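Local coordinates for cytochrome c (Pseudomonas aeruginosa, PDB 6RTE), which oxidises dihydro-heme d1 to heme d1, completing heme d1 biosynthesis, with a heme c-binding cytochrome region joined to an eight-bladed beta-propeller, at residues Q129-A134 with N209-A214; P146-V151 with K494-N499; Q264-R269 with K287-L292; F404-A409 with V452-D457; S411-T416 with L429-T434. All coordinates share one frame; numbering follows the deposited sequence. Where two conformers were deposited one is given.

Contact 1: residues Q129-A134 with N209-A214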
# COMPACT_ATOMS: atom_id res chain seq x y z
N GLN A 129 -10.36 -13.87 -16.50
CA GLN A 129 -11.61 -13.83 -15.75
C GLN A 129 -12.01 -15.24 -15.35
O GLN A 129 -12.94 -15.82 -15.92
CB GLN A 129 -12.72 -13.18 -16.58
CG GLN A 129 -12.58 -11.71 -16.87
CD GLN A 129 -13.81 -11.17 -17.57
OE1 GLN A 129 -14.86 -11.00 -16.95
NE2 GLN A 129 -13.70 -10.96 -18.87
N PRO A 130 -11.33 -15.82 -14.37
CA PRO A 130 -11.63 -17.22 -14.02
C PRO A 130 -13.03 -17.45 -13.46
O PRO A 130 -13.59 -18.53 -13.68
CB PRO A 130 -10.54 -17.56 -12.98
CG PRO A 130 -10.03 -16.27 -12.50
CD PRO A 130 -10.16 -15.30 -13.64
N HIS A 131 -13.60 -16.49 -12.75
CA HIS A 131 -14.93 -16.64 -12.14
C HIS A 131 -15.68 -15.32 -12.26
O HIS A 131 -15.74 -14.53 -11.30
CB HIS A 131 -14.82 -17.07 -10.67
CG HIS A 131 -14.08 -18.36 -10.47
ND1 HIS A 131 -12.76 -18.40 -10.09
CD2 HIS A 131 -14.47 -19.65 -10.61
CE1 HIS A 131 -12.36 -19.66 -10.00
NE2 HIS A 131 -13.39 -20.44 -10.30
N PRO A 132 -16.26 -15.04 -13.42
CA PRO A 132 -17.00 -13.78 -13.59
C PRO A 132 -18.12 -13.64 -12.57
O PRO A 132 -18.84 -14.60 -12.28
CB PRO A 132 -17.54 -13.87 -15.02
CG PRO A 132 -16.69 -14.93 -15.71
CD PRO A 132 -16.30 -15.89 -14.63
N LEU A 133 -18.28 -12.42 -12.05
CA LEU A 133 -19.30 -12.17 -11.03
C LEU A 133 -20.70 -12.52 -11.52
O LEU A 133 -21.55 -12.97 -10.74
CB LEU A 133 -19.27 -10.71 -10.60
CG LEU A 133 -18.19 -10.31 -9.61
CD1 LEU A 133 -18.30 -8.80 -9.42
CD2 LEU A 133 -18.33 -11.06 -8.31
N ALA A 134 -20.98 -12.31 -12.81
CA ALA A 134 -22.29 -12.66 -13.34
C ALA A 134 -22.61 -14.14 -13.14
O ALA A 134 -23.79 -14.51 -13.09
CB ALA A 134 -22.36 -12.32 -14.83
N ASN A 209 -17.67 -15.68 -2.29
CA ASN A 209 -17.47 -16.99 -2.91
C ASN A 209 -16.04 -17.49 -2.77
O ASN A 209 -15.75 -18.60 -3.23
CB ASN A 209 -17.87 -16.93 -4.39
CG ASN A 209 -19.38 -16.87 -4.56
OD1 ASN A 209 -20.06 -17.88 -4.45
ND2 ASN A 209 -19.91 -15.68 -4.81
N LEU A 210 -15.17 -16.72 -2.13
CA LEU A 210 -13.77 -17.09 -1.92
C LEU A 210 -13.12 -17.51 -3.24
O LEU A 210 -12.52 -18.58 -3.36
CB LEU A 210 -13.66 -18.18 -0.85
CG LEU A 210 -14.29 -17.78 0.49
CD1 LEU A 210 -14.30 -18.95 1.48
CD2 LEU A 210 -13.58 -16.57 1.12
N LYS A 211 -13.24 -16.63 -4.23
CA LYS A 211 -12.74 -16.92 -5.57
C LYS A 211 -12.14 -15.68 -6.20
O LYS A 211 -12.63 -14.56 -6.00
CB LYS A 211 -13.87 -17.43 -6.48
CG LYS A 211 -14.25 -18.89 -6.22
CD LYS A 211 -15.48 -19.27 -7.01
CE LYS A 211 -15.87 -20.72 -6.75
NZ LYS A 211 -14.73 -21.62 -7.05
N VAL A 212 -11.06 -15.87 -6.96
CA VAL A 212 -10.55 -14.84 -7.84
C VAL A 212 -11.56 -14.63 -8.97
O VAL A 212 -11.93 -15.58 -9.66
CB VAL A 212 -9.17 -15.22 -8.40
CG1 VAL A 212 -8.70 -14.19 -9.39
CG2 VAL A 212 -8.15 -15.38 -7.27
N VAL A 213 -11.99 -13.39 -9.15
CA VAL A 213 -12.95 -13.03 -10.20
C VAL A 213 -12.23 -12.69 -11.50
O VAL A 213 -12.58 -13.18 -12.57
CB VAL A 213 -13.82 -11.85 -9.72
CG1 VAL A 213 -14.64 -11.27 -10.88
CG2 VAL A 213 -14.71 -12.27 -8.55
N ALA A 214 -11.24 -11.81 -11.41
CA ALA A 214 -10.53 -11.35 -12.58
C ALA A 214 -9.15 -10.85 -12.18
O ALA A 214 -8.91 -10.52 -11.01
CB ALA A 214 -11.31 -10.23 -13.29
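His131 is in contact with both the backbone and a side chain of segment 209-214. Its ND1 donates to Val212 O at 3.0 Å, with the oxygen almost in the plane of the imidazole and a moderately bent bond (152° at the hydrogen). Lys211 comes across the ring at about a right angle, its CD lying over one face, 3.9 Å from the centroid of the His131 ring, as a CH-pi contact. The lysine runs extended up to CE and turns only at its last torsion (chi4 -56°), which keeps NZ on the same face, over the rim at His131 NE2 (3.7 Å). One residue on, the backbones meet more loosely: His131 N makes a weak bond to Val213 O, 3.5 Å long, and His131 O faces the CA-H of Val213. Pro130 CD lies 3.4 Å from Val213 O, and Pro130 CG packs on Val212 CG1.

The loop 129-134 leads from helix 120-126 toward the first strand of the beta-propeller and runs along strand 211-217, the outermost strand of a blade. That strand is not regular here. Val213 and Ala214 both face Leu204 in a classic beta bulge, while Leu210 and Lys211 form a G1 bulge opposite Asp206. On the far side of Val213 from the imidazole, the valine methyls meet the isobutyl group of Leu133, with Val213 CG2 3.8 Å from Leu133 CD2. Leu133 also touches Arg191 and Asp206. Farther out, Asn209 ND2 bonds to Pro137 O and Asp206 OD2, tying the next part of the loop to the turn that precedes strand 211-217.

Contact 2: residues P146-V151 with K494-N499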
# COMPACT_ATOMS: atom_id res chain seq x y z
N PRO A 146 -19.47 -11.50 7.46
CA PRO A 146 -18.73 -10.89 6.34
C PRO A 146 -18.09 -9.55 6.69
O PRO A 146 -17.05 -9.19 6.10
CB PRO A 146 -19.80 -10.71 5.25
CG PRO A 146 -20.93 -11.63 5.65
CD PRO A 146 -20.89 -11.71 7.15
N LEU A 147 -18.69 -8.80 7.60
CA LEU A 147 -18.19 -7.47 7.93
C LEU A 147 -17.09 -7.48 8.98
O LEU A 147 -16.53 -6.42 9.29
CB LEU A 147 -19.36 -6.59 8.41
CG LEU A 147 -20.42 -6.32 7.34
CD1 LEU A 147 -21.56 -5.49 7.91
CD2 LEU A 147 -19.82 -5.64 6.12
N ASN A 148 -16.75 -8.65 9.55
CA ASN A 148 -15.64 -8.73 10.49
C ASN A 148 -14.49 -9.56 9.95
O ASN A 148 -13.57 -9.89 10.71
CB ASN A 148 -16.12 -9.28 11.83
CG ASN A 148 -15.26 -8.80 12.99
OD1 ASN A 148 -14.50 -7.84 12.85
ND2 ASN A 148 -15.39 -9.45 14.13
N LEU A 149 -14.51 -9.91 8.67
CA LEU A 149 -13.39 -10.59 8.04
C LEU A 149 -12.14 -9.71 8.01
O LEU A 149 -12.22 -8.50 7.76
CB LEU A 149 -13.73 -10.99 6.61
CG LEU A 149 -14.84 -12.01 6.39
CD1 LEU A 149 -15.08 -12.18 4.89
CD2 LEU A 149 -14.50 -13.34 7.05
N PHE A 150 -10.98 -10.34 8.21
CA PHE A 150 -9.71 -9.70 7.94
C PHE A 150 -9.11 -10.24 6.65
O PHE A 150 -9.09 -11.46 6.44
CB PHE A 150 -8.71 -9.92 9.08
CG PHE A 150 -9.04 -9.17 10.33
CD1 PHE A 150 -8.51 -7.91 10.55
CD2 PHE A 150 -9.84 -9.74 11.30
CE1 PHE A 150 -8.78 -7.23 11.72
CE2 PHE A 150 -10.13 -9.06 12.47
CZ PHE A 150 -9.60 -7.80 12.67
N VAL A 151 -8.61 -9.35 5.81
CA VAL A 151 -7.74 -9.73 4.71
C VAL A 151 -6.30 -9.57 5.22
O VAL A 151 -5.89 -8.46 5.59
CB VAL A 151 -8.00 -8.86 3.47
CG1 VAL A 151 -7.04 -9.20 2.33
CG2 VAL A 151 -9.44 -9.04 3.01
N LYS A 494 -3.04 -6.22 7.78
CA LYS A 494 -4.33 -6.91 7.83
C LYS A 494 -5.42 -5.85 7.86
O LYS A 494 -5.23 -4.75 8.40
CB LYS A 494 -4.45 -7.87 9.03
CG LYS A 494 -4.76 -7.24 10.39
CD LYS A 494 -3.63 -6.34 10.90
CE LYS A 494 -2.29 -7.03 10.93
NZ LYS A 494 -1.30 -6.20 11.66
N TYR A 495 -6.55 -6.17 7.24
CA TYR A 495 -7.54 -5.17 6.88
C TYR A 495 -8.92 -5.71 7.20
O TYR A 495 -9.35 -6.71 6.61
CB TYR A 495 -7.40 -4.80 5.40
CG TYR A 495 -5.99 -4.36 5.09
CD1 TYR A 495 -4.99 -5.29 4.82
CD2 TYR A 495 -5.63 -3.02 5.12
CE1 TYR A 495 -3.70 -4.90 4.56
CE2 TYR A 495 -4.33 -2.62 4.86
CZ TYR A 495 -3.37 -3.57 4.58
OH TYR A 495 -2.07 -3.18 4.32
N ASN A 496 -9.59 -5.06 8.15
CA ASN A 496 -10.91 -5.47 8.63
C ASN A 496 -11.97 -4.85 7.73
O ASN A 496 -12.05 -3.62 7.62
CB ASN A 496 -11.10 -5.04 10.08
CG ASN A 496 -12.42 -5.51 10.66
OD1 ASN A 496 -13.42 -4.78 10.65
ND2 ASN A 496 -12.44 -6.74 11.17
N VAL A 497 -12.78 -5.70 7.08
CA VAL A 497 -13.83 -5.22 6.19
C VAL A 497 -14.64 -4.11 6.85
O VAL A 497 -14.79 -3.01 6.30
CB VAL A 497 -14.75 -6.38 5.76
CG1 VAL A 497 -15.98 -5.85 5.02
CG2 VAL A 497 -14.00 -7.39 4.92
N GLY A 498 -15.19 -4.40 8.03
CA GLY A 498 -16.08 -3.45 8.68
C GLY A 498 -15.44 -2.09 8.89
O GLY A 498 -16.05 -1.06 8.63
N ASN A 499 -14.20 -2.08 9.37
CA ASN A 499 -13.55 -0.80 9.62
C ASN A 499 -13.14 -0.10 8.33
O ASN A 499 -13.15 1.13 8.26
CB ASN A 499 -12.34 -1.00 10.53
CG ASN A 499 -12.74 -1.33 11.94
OD1 ASN A 499 -13.78 -0.88 12.42
ND2 ASN A 499 -11.92 -2.12 12.63
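Asn496 and Phe150 face each other where the propeller ring closes: the C-terminal strand 491-496 pairs antiparallel with strand 150-154 from the start of the propeller, so the first and last strands of the propeller share one blade, a Velcro-type closure. The side chain of Asn496 reaches both sides of the junction. Its CB rests 3.6 Å from Phe150 CE1. With CG anti to the backbone N (chi1 -177°), the amide extends across the phenyl ring and ND2 comes over one face, 3.4 Å from Phe150 CZ. From there ND2 donates to Asn148 OD1 at 2.9 Å, a fairly straight bond (160°) in the plane of the Asn496 amide; the same Asn148 oxygen also accepts from Arg456 N. The other branch, OD1, reaches forward to accept Asn499 N on an in-plane lone pair at 3.1 Å, making Asn496 the N-cap of helix 497-501. Thus one amide joins the loop before the first strand to the start of the last helix.

Along the strands, Val151 and Tyr495 form a hydrogen-bonded pair, linked in both directions. Where strand gives way to helix, Val497 fits its CG2 against Leu149 CB, and Val497 N donates almost straight to Leu149 O at 2.9 Å.

Contact 3: residues Q264-R269 with K287-L292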
# COMPACT_ATOMS: atom_id res chain seq x y z
N GLN A 264 1.92 21.57 -19.16
CA GLN A 264 2.95 21.88 -20.14
C GLN A 264 3.43 20.65 -20.91
O GLN A 264 4.32 20.78 -21.75
CB GLN A 264 4.15 22.54 -19.45
CG GLN A 264 3.83 23.88 -18.79
CD GLN A 264 5.08 24.60 -18.29
OE1 GLN A 264 5.82 24.09 -17.46
NE2 GLN A 264 5.31 25.80 -18.81
N GLY A 265 2.87 19.47 -20.63
CA GLY A 265 3.26 18.26 -21.33
C GLY A 265 4.38 17.45 -20.71
O GLY A 265 4.76 16.42 -21.29
N GLN A 266 4.92 17.84 -19.55
CA GLN A 266 6.03 17.11 -18.94
C GLN A 266 5.52 15.82 -18.28
O GLN A 266 4.61 15.86 -17.46
CB GLN A 266 6.76 17.97 -17.92
CG GLN A 266 8.13 17.41 -17.52
CD GLN A 266 8.99 18.39 -16.72
OE1 GLN A 266 8.93 19.61 -16.92
NE2 GLN A 266 9.80 17.85 -15.82
N ALA A 267 6.14 14.70 -18.63
CA ALA A 267 5.72 13.40 -18.11
C ALA A 267 6.02 13.27 -16.62
O ALA A 267 6.98 13.85 -16.10
CB ALA A 267 6.43 12.28 -18.86
N SER A 268 5.20 12.48 -15.93
CA SER A 268 5.40 12.26 -14.51
C SER A 268 5.01 10.84 -14.13
O SER A 268 4.13 10.23 -14.73
CB SER A 268 4.58 13.24 -13.66
OG SER A 268 4.74 12.99 -12.28
N ARG A 269 5.68 10.33 -13.09
CA ARG A 269 5.21 9.16 -12.38
C ARG A 269 4.04 9.55 -11.48
O ARG A 269 3.94 10.69 -11.02
CB ARG A 269 6.33 8.57 -11.52
CG ARG A 269 7.52 8.08 -12.32
CD ARG A 269 8.71 7.76 -11.40
NE ARG A 269 9.28 8.98 -10.82
CZ ARG A 269 10.29 8.99 -9.95
NH1 ARG A 269 10.86 7.85 -9.58
NH2 ARG A 269 10.73 10.14 -9.48
N LYS A 287 4.48 12.56 -8.93
CA LYS A 287 5.84 12.53 -8.39
C LYS A 287 6.70 13.67 -8.95
O LYS A 287 7.51 14.25 -8.21
CB LYS A 287 6.47 11.17 -8.73
CG LYS A 287 7.69 10.81 -7.96
CD LYS A 287 7.37 10.59 -6.51
CE LYS A 287 8.65 10.30 -5.74
NZ LYS A 287 8.51 10.70 -4.32
N ASP A 288 6.55 14.00 -10.23
CA ASP A 288 7.60 14.73 -10.95
C ASP A 288 7.16 16.05 -11.55
O ASP A 288 7.95 16.69 -12.26
CB ASP A 288 8.17 13.84 -12.06
CG ASP A 288 8.65 12.53 -11.53
OD1 ASP A 288 9.56 12.55 -10.67
OD2 ASP A 288 8.11 11.49 -11.95
N VAL A 289 5.94 16.50 -11.28
CA VAL A 289 5.47 17.79 -11.77
C VAL A 289 4.82 18.55 -10.62
O VAL A 289 4.45 17.97 -9.60
CB VAL A 289 4.49 17.63 -12.95
CG1 VAL A 289 5.23 17.10 -14.19
CG2 VAL A 289 3.34 16.70 -12.57
N HIS A 290 4.66 19.85 -10.82
CA HIS A 290 4.05 20.72 -9.82
C HIS A 290 2.54 20.79 -9.97
O HIS A 290 1.97 21.88 -10.00
CB HIS A 290 4.66 22.11 -9.91
CG HIS A 290 6.12 22.13 -9.64
ND1 HIS A 290 6.65 22.54 -8.43
CD2 HIS A 290 7.17 21.78 -10.41
CE1 HIS A 290 7.96 22.45 -8.48
NE2 HIS A 290 8.31 21.99 -9.67
N GLU A 291 1.90 19.62 -10.05
CA GLU A 291 0.45 19.52 -10.16
C GLU A 291 -0.04 18.40 -9.26
O GLU A 291 0.65 17.41 -9.04
CB GLU A 291 -0.01 19.21 -11.59
CG GLU A 291 -0.19 20.41 -12.47
CD GLU A 291 -0.60 20.04 -13.88
OE1 GLU A 291 -1.13 18.92 -14.10
OE2 GLU A 291 -0.38 20.89 -14.76
N LEU A 292 -1.25 18.57 -8.75
CA LEU A 292 -2.02 17.45 -8.23
C LEU A 292 -3.37 17.47 -8.93
O LEU A 292 -3.83 18.52 -9.40
CB LEU A 292 -2.17 17.49 -6.72
CG LEU A 292 -3.05 18.54 -6.05
CD1 LEU A 292 -4.46 18.03 -5.91
CD2 LEU A 292 -2.48 18.89 -4.69
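Arg269 folds its chain at chi3 (-70°), and Asp288 sets its carboxylate beside its own backbone N (chi1 -55°); together these turns bring guanidinium and carboxylate edge to edge with their planes only 7° apart. The grip is side-on: Arg269 NE donates to Asp288 OD2 at 3.0 Å and Arg269 NH2 to Asp288 OD1 at 2.9 Å, each on a syn lone pair. A third bond comes from the main chain, Arg269 N reaching Asp288 OD2 at 2.9 Å on its anti side, so that one oxygen is held by two donors and the carboxylate is fixed in rotation. Lys287 CG covers one face of the guanidinium, 3.5 Å from Arg269 NH2, and Arg269 also makes a cation-pi contact with Tyr239.

Ser268 OG works both ways, accepting from Asp288 N at 2.9 Å and donating to Arg269 O at 2.7 Å. Lys287 N meets that same carbonyl oxygen from the opposite face. Beyond the polar cluster, Val289 CG2 packs on Ser268 CB. The segment 264-269 is the loop arriving from strand 254-259 of the preceding propeller blade, just before strand 270-276. Residues 287-290 form the turn linking strands 281-286 and 291-296 of the blade it enters.

Contact 4: residues F404-A409 with V452-D457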
# COMPACT_ATOMS: atom_id res chain seq x y z
N PHE A 404 3.48 3.24 10.97
CA PHE A 404 2.05 2.96 11.01
C PHE A 404 1.38 3.66 12.18
O PHE A 404 2.01 3.92 13.22
CB PHE A 404 1.78 1.46 11.10
CG PHE A 404 2.27 0.68 9.92
CD1 PHE A 404 1.61 0.74 8.71
CD2 PHE A 404 3.40 -0.12 10.02
CE1 PHE A 404 2.06 0.02 7.62
CE2 PHE A 404 3.87 -0.84 8.94
CZ PHE A 404 3.20 -0.77 7.73
N MET A 405 0.09 3.94 12.01
CA MET A 405 -0.73 4.56 13.04
C MET A 405 -2.17 4.15 12.82
O MET A 405 -2.66 4.18 11.68
CB MET A 405 -0.60 6.09 13.01
CG MET A 405 -0.84 6.75 14.36
SD MET A 405 0.12 8.27 14.51
CE MET A 405 -0.31 8.76 16.18
N ARG A 406 -2.85 3.76 13.90
CA ARG A 406 -4.22 3.30 13.80
C ARG A 406 -4.91 3.52 15.14
O ARG A 406 -4.26 3.59 16.19
CB ARG A 406 -4.29 1.81 13.42
CG ARG A 406 -5.60 1.39 12.76
CD ARG A 406 -5.69 1.93 11.34
NE ARG A 406 -6.53 1.09 10.49
CZ ARG A 406 -7.85 1.22 10.36
NH1 ARG A 406 -8.52 2.15 11.03
NH2 ARG A 406 -8.51 0.40 9.55
N SER A 407 -6.23 3.62 15.09
CA SER A 407 -7.04 3.71 16.30
C SER A 407 -8.45 3.23 15.97
O SER A 407 -8.71 2.69 14.89
CB SER A 407 -7.04 5.14 16.86
OG SER A 407 -7.67 5.17 18.12
N HIS A 408 -9.37 3.44 16.91
CA HIS A 408 -10.76 3.00 16.77
C HIS A 408 -11.60 3.87 17.70
O HIS A 408 -11.12 4.32 18.74
CB HIS A 408 -10.91 1.51 17.13
CG HIS A 408 -12.21 0.90 16.67
ND1 HIS A 408 -13.36 0.94 17.43
CD2 HIS A 408 -12.52 0.21 15.55
CE1 HIS A 408 -14.33 0.32 16.79
NE2 HIS A 408 -13.84 -0.14 15.65
N ALA A 409 -12.85 4.11 17.30
CA ALA A 409 -13.75 4.90 18.12
C ALA A 409 -13.86 4.33 19.53
O ALA A 409 -13.99 5.09 20.50
CB ALA A 409 -15.14 4.97 17.46
N VAL A 452 -1.28 -2.18 13.01
CA VAL A 452 -2.36 -2.57 13.90
C VAL A 452 -3.68 -2.40 13.16
O VAL A 452 -3.90 -1.37 12.51
CB VAL A 452 -2.34 -1.74 15.20
CG1 VAL A 452 -3.56 -2.05 16.07
CG2 VAL A 452 -1.04 -1.96 15.96
N GLU A 453 -4.54 -3.41 13.24
CA GLU A 453 -5.92 -3.33 12.77
C GLU A 453 -6.82 -3.90 13.86
O GLU A 453 -6.42 -4.80 14.60
CB GLU A 453 -6.10 -4.11 11.46
CG GLU A 453 -7.47 -3.95 10.81
CD GLU A 453 -7.60 -2.67 10.01
OE1 GLU A 453 -6.75 -1.78 10.18
OE2 GLU A 453 -8.54 -2.56 9.20
N PHE A 454 -8.04 -3.36 13.96
CA PHE A 454 -9.01 -3.78 14.96
C PHE A 454 -10.13 -4.61 14.33
O PHE A 454 -10.39 -4.54 13.13
CB PHE A 454 -9.63 -2.57 15.67
CG PHE A 454 -8.64 -1.71 16.40
CD1 PHE A 454 -8.00 -0.67 15.75
CD2 PHE A 454 -8.37 -1.94 17.74
CE1 PHE A 454 -7.09 0.12 16.42
CE2 PHE A 454 -7.45 -1.14 18.42
CZ PHE A 454 -6.81 -0.11 17.76
N THR A 455 -10.80 -5.39 15.18
CA THR A 455 -12.11 -5.94 14.83
C THR A 455 -13.10 -4.81 14.61
O THR A 455 -12.88 -3.66 15.03
CB THR A 455 -12.63 -6.86 15.93
OG1 THR A 455 -12.56 -6.18 17.20
CG2 THR A 455 -11.83 -8.15 16.01
N ARG A 456 -14.23 -5.14 13.97
CA ARG A 456 -15.17 -4.09 13.60
C ARG A 456 -15.68 -3.33 14.82
O ARG A 456 -15.91 -2.12 14.75
CB ARG A 456 -16.34 -4.68 12.80
CG ARG A 456 -17.18 -5.71 13.54
CD ARG A 456 -18.28 -6.28 12.64
NE ARG A 456 -19.20 -5.24 12.16
CZ ARG A 456 -20.48 -5.44 11.87
NH1 ARG A 456 -21.03 -6.64 12.03
NH2 ARG A 456 -21.23 -4.44 11.44
N ASP A 457 -15.84 -4.02 15.96
CA ASP A 457 -16.30 -3.38 17.19
C ASP A 457 -15.15 -2.90 18.08
O ASP A 457 -15.42 -2.39 19.18
CB ASP A 457 -17.18 -4.35 17.98
CG ASP A 457 -16.41 -5.56 18.51
OD1 ASP A 457 -15.21 -5.69 18.18
OD2 ASP A 457 -17.00 -6.37 19.25
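Arg406 bends sharply at its second torsion (chi2 72°) and so brings its guanidinium obliquely against the carboxylate of Glu453, which is itself bent at chi2. The salt bridge is close, with Arg406 NH2 2.9 Å from Glu453 OE1, but the planes stand 68° apart. As a result the individual bonds from NE and NH2 are strongly bent and weak, and this is not a flat, two-pronged pairing. Glu453 OE2 has a second partner in Asn496 N.

His408 CB lies over one face of the Phe454 ring, 4.0 Å from its centroid, as a CH-pi contact. Its CG is anti to the backbone N (chi1 -165°), which sends the imidazole on toward Arg456 O; NE2 donates to that oxygen at 3.0 Å, approaching from above the carbonyl plane. The His408 and Phe454 side chains slide past each other in opposite directions, their ring planes oblique. Phe454 is wedged further by the backbone, its CE1 lying 3.4 Å from Ser407 O, while Arg406 CG nears the ring's edge.

The touching parts, 406-408 and 452-457, run in nearly the same direction. Strands 405-406 and 449-454 are each the edge strand of their own sheet, and side chains bridge the gap, as expected for the innermost, axis-side strands of consecutive beta-propeller blades.

Contact 5: residues S411-T416 with L429-T434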
# COMPACT_ATOMS: atom_id res chain seq x y z
N SER A 411 -11.48 2.71 21.11
CA SER A 411 -10.21 2.64 21.83
C SER A 411 -9.80 4.01 22.35
O SER A 411 -9.99 5.02 21.67
CB SER A 411 -9.09 2.11 20.92
OG SER A 411 -7.88 1.98 21.64
N PRO A 412 -9.23 4.10 23.56
CA PRO A 412 -8.73 5.39 24.05
C PRO A 412 -7.29 5.71 23.68
O PRO A 412 -6.77 6.72 24.14
CB PRO A 412 -8.86 5.22 25.57
CG PRO A 412 -8.61 3.78 25.80
CD PRO A 412 -9.10 3.04 24.58
N TYR A 413 -6.65 4.88 22.85
CA TYR A 413 -5.25 5.08 22.48
C TYR A 413 -5.10 5.13 20.97
O TYR A 413 -5.90 4.56 20.22
CB TYR A 413 -4.35 3.96 23.02
CG TYR A 413 -4.68 3.50 24.42
CD1 TYR A 413 -4.27 4.23 25.53
CD2 TYR A 413 -5.37 2.32 24.64
CE1 TYR A 413 -4.56 3.81 26.81
CE2 TYR A 413 -5.66 1.88 25.92
CZ TYR A 413 -5.26 2.63 27.00
OH TYR A 413 -5.55 2.20 28.28
N ALA A 414 -4.05 5.81 20.53
CA ALA A 414 -3.54 5.70 19.17
C ALA A 414 -2.36 4.74 19.18
O ALA A 414 -1.43 4.90 19.96
CB ALA A 414 -3.12 7.06 18.61
N TRP A 415 -2.41 3.74 18.30
CA TRP A 415 -1.44 2.65 18.30
C TRP A 415 -0.43 2.90 17.18
O TRP A 415 -0.81 2.99 16.01
CB TRP A 415 -2.13 1.30 18.09
CG TRP A 415 -3.23 0.99 19.09
CD1 TRP A 415 -4.24 1.81 19.50
CD2 TRP A 415 -3.44 -0.26 19.77
NE1 TRP A 415 -5.05 1.17 20.40
CE2 TRP A 415 -4.58 -0.11 20.58
CE3 TRP A 415 -2.77 -1.48 19.77
CZ2 TRP A 415 -5.06 -1.14 21.39
CZ3 TRP A 415 -3.25 -2.50 20.58
CH2 TRP A 415 -4.38 -2.32 21.38
N THR A 416 0.85 3.00 17.54
CA THR A 416 1.90 3.26 16.55
C THR A 416 3.13 2.42 16.92
O THR A 416 3.05 1.50 17.74
CB THR A 416 2.20 4.76 16.46
OG1 THR A 416 3.02 5.02 15.31
CG2 THR A 416 2.91 5.26 17.72
N LEU A 429 1.07 2.67 22.71
CA LEU A 429 -0.32 3.10 22.87
C LEU A 429 -0.31 4.50 23.46
O LEU A 429 -0.03 4.69 24.65
CB LEU A 429 -1.09 2.12 23.75
CG LEU A 429 -1.65 0.89 23.01
CD1 LEU A 429 -0.54 0.10 22.33
CD2 LEU A 429 -2.45 0.00 23.95
N ILE A 430 -0.59 5.49 22.61
CA ILE A 430 -0.60 6.89 23.01
C ILE A 430 -2.01 7.26 23.45
O ILE A 430 -2.95 7.22 22.65
CB ILE A 430 -0.13 7.80 21.86
CG1 ILE A 430 1.31 7.45 21.47
CG2 ILE A 430 -0.24 9.27 22.25
CD1 ILE A 430 1.82 8.21 20.25
N ASP A 431 -2.16 7.62 24.72
CA ASP A 431 -3.46 8.03 25.24
C ASP A 431 -3.97 9.24 24.46
O ASP A 431 -3.28 10.25 24.32
CB ASP A 431 -3.34 8.37 26.73
CG ASP A 431 -4.68 8.65 27.37
OD1 ASP A 431 -5.32 7.69 27.85
OD2 ASP A 431 -5.10 9.82 27.40
N LYS A 432 -5.20 9.12 23.93
CA LYS A 432 -5.73 10.17 23.07
C LYS A 432 -5.91 11.49 23.79
O LYS A 432 -5.97 12.54 23.13
CB LYS A 432 -7.08 9.74 22.48
CG LYS A 432 -7.01 8.69 21.40
CD LYS A 432 -8.41 8.34 20.93
CE LYS A 432 -8.40 7.24 19.88
NZ LYS A 432 -9.77 6.78 19.55
N GLN A 433 -6.01 11.48 25.12
CA GLN A 433 -6.23 12.68 25.90
C GLN A 433 -4.94 13.24 26.48
O GLN A 433 -4.61 14.42 26.26
CB GLN A 433 -7.23 12.39 27.02
CG GLN A 433 -7.87 13.64 27.64
CD GLN A 433 -8.70 14.42 26.64
OE1 GLN A 433 -9.70 13.92 26.11
NE2 GLN A 433 -8.29 15.66 26.37
N THR A 434 -4.18 12.42 27.21
CA THR A 434 -2.94 12.91 27.82
C THR A 434 -1.85 13.13 26.78
O THR A 434 -0.94 13.94 27.00
CB THR A 434 -2.46 11.92 28.89
OG1 THR A 434 -1.90 10.76 28.26
CG2 THR A 434 -3.61 11.50 29.80
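Leu429 lies flat on the indole of Trp415 in a beta hairpin, strands 413-417 and 427-431, which supplies the two middle strands of one four-stranded propeller blade. This is the tight side. The leucine and tryptophan point the same way, with Leu429 CG over the centre of the ring system and both methyls over the six-membered ring: CD1 is 3.7 Å from Trp415 CE3, and CD2, near CZ2, makes a CH-pi contact. Leu429 CD2 is also 3.8 Å from Tyr413 CD2. The indole is held in rotation by Trp415 NE1, which donates to Ser411 OG at 3.2 Å, in the ring plane, while indole and Phe454 of the next blade meet edge-to-face. Ala414 and Ile430, a hydrogen-bonded pair, face the other way, toward Ile382 and Trp364.

Past Tyr413 and Asp431 the pairing frays into turns, and Pro412, Gln433 and Thr434 are exposed, polar bonds replacing packing. Lys432 N donates to Pro412 O, and the extended lysine chain runs back until NZ reaches Ser411 O at 2.8 Å and also bonds His408 O. Asp431 closes its own Asx turn: OD2 accepts Gln433 N from above the carboxylate plane and Thr434 N, at 2.8 Å, on its anti lone pair.

How the contacts relate
Along the chain, contact 1 closes first, then contact 3, while contact 5 is nested within contact 4. Contact 2 spans nearly the whole propeller, enclosing contacts 3, 4 and 5 and crossing contact 1. Contact 4 lies between contacts 2 and 5, its centre about 11 Å from that of each. It touches contact 2 through Asn496 N and Glu453 OE2, and touches contact 5 where Arg406 O meets Trp415 N within a shared sheet. Contact 3 lies across the ring, its centre about 36 Å from that of contact 2. Contact 1, its centre about 20 Å from that of contact 2, joins the linker to a blade. Together they cover ring closure, blade-to-blade joints, single-blade turns and linker attachment.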